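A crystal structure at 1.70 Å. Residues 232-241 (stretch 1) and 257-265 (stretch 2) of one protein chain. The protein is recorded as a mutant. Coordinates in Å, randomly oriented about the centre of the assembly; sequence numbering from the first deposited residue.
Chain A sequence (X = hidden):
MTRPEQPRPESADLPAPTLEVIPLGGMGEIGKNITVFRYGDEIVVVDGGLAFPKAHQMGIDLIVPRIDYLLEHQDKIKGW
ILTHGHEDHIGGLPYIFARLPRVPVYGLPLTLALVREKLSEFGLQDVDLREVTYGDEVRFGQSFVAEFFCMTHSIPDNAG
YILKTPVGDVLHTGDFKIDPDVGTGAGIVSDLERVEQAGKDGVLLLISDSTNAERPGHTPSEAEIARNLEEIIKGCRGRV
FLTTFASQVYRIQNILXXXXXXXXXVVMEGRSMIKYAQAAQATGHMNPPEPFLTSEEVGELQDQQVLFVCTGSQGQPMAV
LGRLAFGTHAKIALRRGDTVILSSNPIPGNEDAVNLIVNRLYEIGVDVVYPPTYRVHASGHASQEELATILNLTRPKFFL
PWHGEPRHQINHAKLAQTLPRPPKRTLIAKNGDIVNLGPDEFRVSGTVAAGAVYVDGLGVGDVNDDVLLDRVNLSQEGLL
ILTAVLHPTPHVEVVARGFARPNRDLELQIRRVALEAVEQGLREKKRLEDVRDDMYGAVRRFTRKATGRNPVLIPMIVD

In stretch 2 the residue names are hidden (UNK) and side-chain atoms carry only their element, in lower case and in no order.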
ATOM      1  N   ILE A 232     -26.553  10.028   9.116  1.00 17.85           N
ATOM      2  CA  ILE A 232     -25.518  10.992   8.788  1.00 21.35           C
ATOM      3  C   ILE A 232     -26.027  12.079   7.833  1.00 19.38           C
ATOM      4  O   ILE A 232     -25.873  13.273   8.094  1.00 20.82           O
ATOM      5  CB  ILE A 232     -24.299  10.268   8.189  1.00 19.68           C
ATOM      6  CG1 ILE A 232     -23.650   9.395   9.268  1.00 19.63           C
ATOM      7  CG2 ILE A 232     -23.297  11.280   7.606  1.00 20.40           C
ATOM      8  CD1 ILE A 232     -22.732   8.326   8.725  1.00 21.74           C
ATOM      9  N   ILE A 233     -26.656  11.667   6.741  1.00 19.04           N
ATOM     10  CA  ILE A 233     -27.052  12.603   5.695  1.00 18.27           C
ATOM     11  C   ILE A 233     -28.138  13.552   6.198  1.00 19.91           C
ATOM     12  O   ILE A 233     -28.099  14.754   5.907  1.00 21.55           O
ATOM     13  CB  ILE A 233     -27.460  11.820   4.422  1.00 21.86           C
ATOM     14  CG1 ILE A 233     -26.173  11.206   3.838  1.00 20.30           C
ATOM     15  CG2 ILE A 233     -28.195  12.716   3.410  1.00 22.95           C
ATOM     16  CD1 ILE A 233     -26.373  10.194   2.732  1.00 19.43           C
ATOM     17  N   LYS A 234     -29.069  13.035   6.997  1.00 27.17           N
ATOM     18  CA  LYS A 234     -30.116  13.872   7.590  1.00 31.80           C
ATOM     19  C   LYS A 234     -29.504  15.026   8.375  1.00 32.43           C
ATOM     20  O   LYS A 234     -30.054  16.133   8.418  1.00 34.20           O
ATOM     21  CB  LYS A 234     -31.012  13.033   8.497  1.00 28.14           C
ATOM     22  CG  LYS A 234     -32.113  13.810   9.183  1.00 35.27           C
ATOM     23  CD  LYS A 234     -33.006  12.859   9.956  1.00 39.53           C
ATOM     24  CE  LYS A 234     -34.113  13.610  10.673  1.00 48.09           C
ATOM     25  NZ  LYS A 234     -34.954  12.679  11.476  1.00 59.38           N
ATOM     26  N   GLY A 235     -28.342  14.771   8.962  1.00 28.07           N
ATOM     27  CA  GLY A 235     -27.640  15.770   9.746  1.00 25.64           C
ATOM     28  C   GLY A 235     -26.706  16.701   8.983  1.00 34.06           C
ATOM     29  O   GLY A 235     -26.156  17.650   9.576  1.00 33.56           O
ATOM     30  N   CYS A 236     -26.510  16.456   7.688  1.00 23.67           N
ATOM     31  CA  CYS A 236     -25.605  17.301   6.891  1.00 25.47           C
ATOM     32  C   CYS A 236     -26.235  18.628   6.514  1.00 24.14           C
ATOM     33  O   CYS A 236     -27.322  18.666   5.951  1.00 28.70           O
ATOM     34  CB  CYS A 236     -25.148  16.571   5.633  1.00 24.02           C
ATOM     35  SG  CYS A 236     -24.051  15.195   6.021  1.00 24.81           S
ATOM     36  N   ARG A 237     -25.536  19.717   6.852  1.00 27.46           N
ATOM     37  CA  ARG A 237     -26.050  21.069   6.708  1.00 29.29           C
ATOM     38  C   ARG A 237     -26.014  21.534   5.260  1.00 27.30           C
ATOM     39  O   ARG A 237     -26.830  22.365   4.843  1.00 29.17           O
ATOM     40  CB  ARG A 237     -25.232  22.027   7.593  1.00 30.14           C
ATOM     41  CG  ARG A 237     -25.741  23.450   7.670  1.00 45.92           C
ATOM     42  CD  ARG A 237     -24.787  24.299   8.511  1.00 47.68           C
ATOM     43  NE  ARG A 237     -25.143  25.714   8.499  1.00 53.10           N
ATOM     44  CZ  ARG A 237     -25.387  26.434   9.590  1.00 53.70           C
ATOM     45  NH1 ARG A 237     -25.315  25.868  10.788  1.00 62.43           N
ATOM     46  NH2 ARG A 237     -25.698  27.720   9.484  1.00 35.30           N
ATOM     47  N   GLY A 238     -25.068  20.995   4.491  1.00 25.33           N
ATOM     48  CA  GLY A 238     -24.848  21.486   3.142  1.00 28.11           C
ATOM     49  C   GLY A 238     -24.922  20.381   2.096  1.00 29.00           C
ATOM     50  O   GLY A 238     -25.660  19.409   2.246  1.00 23.56           O
ATOM     51  N   ARG A 239     -24.145  20.532   1.029  1.00 27.22           N
ATOM     52  CA  ARG A 239     -24.087  19.524  -0.027  1.00 30.84           C
ATOM     53  C   ARG A 239     -23.479  18.212   0.490  1.00 28.77           C
ATOM     54  O   ARG A 239     -22.631  18.213   1.386  1.00 23.14           O
ATOM     55  CB  ARG A 239     -23.268  20.040  -1.218  1.00 23.68           C
ATOM     56  CG  ARG A 239     -23.829  21.251  -1.901  1.00 25.21           C
ATOM     57  CD  ARG A 239     -23.114  21.507  -3.228  1.00 27.22           C
ATOM     58  NE  ARG A 239     -21.690  21.747  -3.005  1.00 27.83           N
ATOM     59  CZ  ARG A 239     -20.839  22.169  -3.935  1.00 28.44           C
ATOM     60  NH1 ARG A 239     -21.265  22.420  -5.163  1.00 27.07           N
ATOM     61  NH2 ARG A 239     -19.559  22.347  -3.634  1.00 25.67           N
ATOM     62  N   VAL A 240     -23.902  17.094  -0.084  1.00 21.19           N
ATOM     63  CA  VAL A 240     -23.322  15.788   0.227  1.00 19.94           C
ATOM     64  C   VAL A 240     -22.785  15.174  -1.057  1.00 20.97           C
ATOM     65  O   VAL A 240     -23.489  15.120  -2.080  1.00 23.53           O
ATOM     66  CB  VAL A 240     -24.345  14.821   0.883  1.00 22.08           C
ATOM     67  CG1 VAL A 240     -23.744  13.424   1.115  1.00 20.59           C
ATOM     68  CG2 VAL A 240     -24.912  15.403   2.163  1.00 21.84           C
ATOM     69  N   PHE A 241     -21.542  14.715  -0.987  1.00 19.08           N
ATOM     70  CA  PHE A 241     -20.924  13.897  -2.016  1.00 18.80           C
ATOM     71  C   PHE A 241     -20.657  12.539  -1.420  1.00 19.37           C
ATOM     72  O   PHE A 241     -20.141  12.427  -0.305  1.00 22.59           O
ATOM     73  CB  PHE A 241     -19.615  14.510  -2.529  1.00 20.35           C
ATOM     74  CG  PHE A 241     -19.755  15.900  -3.096  1.00 22.84           C
ATOM     75  CD1 PHE A 241     -19.945  16.993  -2.260  1.00 20.76           C
ATOM     76  CD2 PHE A 241     -19.664  16.121  -4.460  1.00 22.20           C
ATOM     77  CE1 PHE A 241     -20.071  18.282  -2.786  1.00 23.61           C
ATOM     78  CE2 PHE A 241     -19.772  17.397  -4.990  1.00 22.41           C
ATOM     79  CZ  PHE A 241     -19.987  18.479  -4.155  1.00 24.90           C
ATOM     80  N   UNK A 257     -33.189   6.158  -2.213  1.00 20.95           N
ATOM     81  CA  UNK A 257     -34.416   6.207  -1.438  1.00 22.80           C
ATOM     82  C   UNK A 257     -34.278   7.108  -0.213  1.00 21.58           C
ATOM     83  O   UNK A 257     -35.177   7.893   0.077  1.00 25.87           O
ATOM     84  o   UNK A 257     -36.066   4.584  -3.102  1.00 28.72           O
ATOM     85  c   UNK A 257     -34.848   4.798  -1.042  1.00 23.28           C
ATOM     86  o   UNK A 257     -35.091   2.792  -2.318  1.00 25.02           O
ATOM     87  c   UNK A 257     -35.383   3.998  -2.234  1.00 24.45           C
ATOM     88  N   UNK A 258     -33.156   7.031   0.501  1.00 19.40           N
ATOM     89  CA  UNK A 258     -32.991   7.927   1.649  1.00 21.65           C
ATOM     90  C   UNK A 258     -32.850   9.374   1.205  1.00 23.37           C
ATOM     91  O   UNK A 258     -33.288  10.277   1.910  1.00 23.54           O
ATOM     92  c   UNK A 258     -30.375   7.743   2.006  1.00 20.74           C
ATOM     93  c   UNK A 258     -29.479   6.643   2.564  1.00 24.02           C
ATOM     94  c   UNK A 258     -29.838   9.149   2.363  1.00 21.30           C
ATOM     95  c   UNK A 258     -31.796   7.524   2.519  1.00 19.42           C
ATOM     96  N   UNK A 259     -32.258   9.597   0.034  1.00 23.51           N
ATOM     97  CA  UNK A 259     -32.138  10.955  -0.501  1.00 24.98           C
ATOM     98  C   UNK A 259     -33.511  11.567  -0.707  1.00 25.90           C
ATOM     99  O   UNK A 259     -33.755  12.719  -0.350  1.00 25.68           O
ATOM    100  c   UNK A 259     -31.356  10.957  -1.812  1.00 24.85           C
ATOM    101  N   UNK A 260     -34.411  10.794  -1.292  1.00 24.88           N
ATOM    102  CA  UNK A 260     -35.772  11.257  -1.482  1.00 28.80           C
ATOM    103  C   UNK A 260     -36.420  11.607  -0.140  1.00 28.22           C
ATOM    104  O   UNK A 260     -37.035  12.665   0.002  1.00 26.55           O
ATOM    105  n   UNK A 260     -38.300  11.549  -3.469  1.00 42.38           N
ATOM    106  c   UNK A 260     -39.169  10.246  -1.946  1.00 46.16           C
ATOM    107  c   UNK A 260     -37.991  10.616  -2.505  1.00 38.73           C
ATOM    108  c   UNK A 260     -36.591  10.194  -2.212  1.00 28.91           C
ATOM    109  c   UNK A 260     -39.608  11.731  -3.499  1.00 44.07           C
ATOM    110  n   UNK A 260     -40.156  10.953  -2.583  1.00 42.41           N
ATOM    111  N   UNK A 261     -36.279  10.725   0.847  1.00 29.26           N
ATOM    112  CA  UNK A 261     -36.873  10.979   2.158  1.00 31.52           C
ATOM    113  C   UNK A 261     -36.273  12.230   2.790  1.00 26.01           C
ATOM    114  O   UNK A 261     -36.932  12.942   3.547  1.00 26.36           O
ATOM    115  c   UNK A 261     -35.595   5.852   3.373  1.00 24.50           C
ATOM    116  c   UNK A 261     -37.480   8.533   2.648  1.00 28.69           C
ATOM    117  n   UNK A 261     -34.393   5.399   3.711  1.00 24.20           N
ATOM    118  c   UNK A 261     -36.693   9.775   3.090  1.00 23.92           C
ATOM    119  c   UNK A 261     -37.458   7.433   3.707  1.00 29.07           C
ATOM    120  n   UNK A 261     -36.126   6.896   3.999  1.00 25.80           N
ATOM    121  n   UNK A 261     -36.267   5.257   2.391  1.00 27.51           N
ATOM    122  N   UNK A 262     -35.022  12.513   2.461  1.00 27.96           N
ATOM    123  CA  UNK A 262     -34.350  13.636   3.093  1.00 23.51           C
ATOM    124  C   UNK A 262     -34.403  14.913   2.262  1.00 32.00           C
ATOM    125  O   UNK A 262     -33.742  15.891   2.588  1.00 29.34           O
ATOM    126  o   UNK A 262     -33.679  13.514   6.165  1.00 31.70           O
ATOM    127  c   UNK A 262     -33.573  12.388   5.676  1.00 32.23           C
ATOM    128  n   UNK A 262     -34.172  11.318   6.199  1.00 27.92           N
ATOM    129  c   UNK A 262     -32.741  12.159   4.430  1.00 25.56           C
ATOM    130  c   UNK A 262     -32.890  13.279   3.406  1.00 24.97           C
ATOM    131  N   UNK A 263     -35.204  14.916   1.202  1.00 25.65           N
ATOM    132  CA  UNK A 263     -35.394  16.133   0.427  1.00 26.54           C
ATOM    133  C   UNK A 263     -34.228  16.535  -0.463  1.00 27.45           C
ATOM    134  O   UNK A 263     -34.097  17.711  -0.830  1.00 28.57           O
ATOM    135  N   UNK A 264     -33.399  15.561  -0.831  1.00 30.32           N
ATOM    136  CA  UNK A 264     -32.254  15.815  -1.710  1.00 27.89           C
ATOM    137  C   UNK A 264     -32.424  15.166  -3.092  1.00 25.28           C
ATOM    138  O   UNK A 264     -32.868  14.025  -3.195  1.00 29.59           O
ATOM    139  n   UNK A 264     -28.967  16.188   2.063  1.00 23.85           N
ATOM    140  c   UNK A 264     -30.623  16.014   0.232  1.00 24.27           C
ATOM    141  n   UNK A 264     -27.438  17.549   0.994  1.00 22.71           N
ATOM    142  n   UNK A 264     -27.796  17.788   3.259  1.00 25.31           N
ATOM    143  c   UNK A 264     -29.352  15.451   0.857  1.00 23.52           C
ATOM    144  c   UNK A 264     -28.070  17.172   2.101  1.00 22.60           C
ATOM    145  c   UNK A 264     -30.958  15.308  -1.064  1.00 23.55           C
ATOM    146  N   UNK A 265     -32.040  15.891  -4.139  1.00 26.79           N
ATOM    147  CA  UNK A 265     -32.024  15.332  -5.492  1.00 25.93           C
ATOM    148  C   UNK A 265     -30.647  14.757  -5.769  1.00 24.88           C
ATOM    149  O   UNK A 265     -29.666  15.187  -5.164  1.00 27.36           O
ATOM    150  c   UNK A 265     -32.376  16.387  -6.540  1.00 27.47           C
ATOM    151  n   UNK A 265     -34.890  15.362  -7.784  1.00 30.77           N
ATOM    152  n   UNK A 265     -35.536  15.156  -9.985  1.00 31.08           N
ATOM    153  c   UNK A 265     -33.750  17.054  -6.379  1.00 28.74           C
ATOM    154  c   UNK A 265     -34.863  16.022  -6.479  1.00 28.96           C
ATOM    155  n   UNK A 265     -36.286  16.943  -8.747  1.00 31.86           N
ATOM    156  c   UNK A 265     -35.570  15.819  -8.836  1.00 30.17           C
TER
HETATM  157  O   HOH W   1     -30.037  15.988   4.542  1.00 24.94           O

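Position 257 lies in a helix that begins earlier in the chain. Its side chain has two carbons, the second carrying two oxygens, a short carboxylate that stays out of reach of stretch 1. This is Asp257. Its backbone O accepts a hydrogen bond from N of position 261, one of the helical turns that carry the chain toward the contact.

Position 258 has four side-chain carbons and no polar atom, forked at the second carbon. The CA-to-CB bond points toward stretch 1, and a terminal carbon packs against Ile233. The fork separates it from isoleucine, which branches at the first, so the residue is Leu258. Its CD1 lies 3.6 Å from CD1 of Ile233, an apolar contact between two buried side chains.

A single carbon at position 259 points sideways and does not touch stretch 1; it identifies Ala259. Its backbone O accepts a hydrogen bond from N of position 264 at 2.9 Å, tying the chain beyond the helix back to the helix itself.

Position 260 has one carbon followed by a five-membered ring of three carbons and two nitrogens, exposed and out of reach of stretch 1. The ring is the imidazole of His260.

At position 261 three carbons lead to a nitrogen and then to a carbon bearing two more nitrogens, a side chain likewise out of reach. This guanidinium defines Arg261, the last residue of the helix.

Position 262 has three carbons, the third bonded to two further atoms, one oxygen and one nitrogen, and the oxygen comes close to Lys234 CG. This is a carboxamide one carbon longer than that of asparagine, hence Gln262. It is the first residue to leave helical phi/psi. The end of its side chain approaches the inner carbons of Lys234, with OE1 3.4 Å from Lys234 CG, while the extended lysine leads its own end away.

Position 263 has no side-chain atoms and is Gly263. Its phi of 74° is a value that favours glycine, and here the chain turns after the helix.

Position 264 again shows three carbons, a nitrogen and a carbon with two terminal nitrogens. The side chain reaches across to stretch 1, where both terminal nitrogens meet Gly238 O and Val240 lies over one face of the group. This is Arg264. NH1 and NH2 both donate to Gly238 O, each at 2.9 Å. Cys236 O is also 2.9 Å from NH2. Val240 CG2 is 3.5 Å from NH1. A water accepts a hydrogen bond from Arg264 NE and donates one to Ile233 O, both at 2.7 Å.

Position 265 repeats the same atom pattern, but its side chain stays out of reach of stretch 1. It is Arg265.

The contact therefore joins a small apolar patch to a polar anchor. Ile233 and Leu258 pack at one part of it, and Gln262 covers Lys234 nearby. Arg264, with the largest covered area, gathers the segment after the stretch 1 helix: its guanidinium edge meets backbone carbonyls, Val240 covers a face, and water extends the link to Ile233.

Stretch 2, residues 257-265: DLAHRQGRR
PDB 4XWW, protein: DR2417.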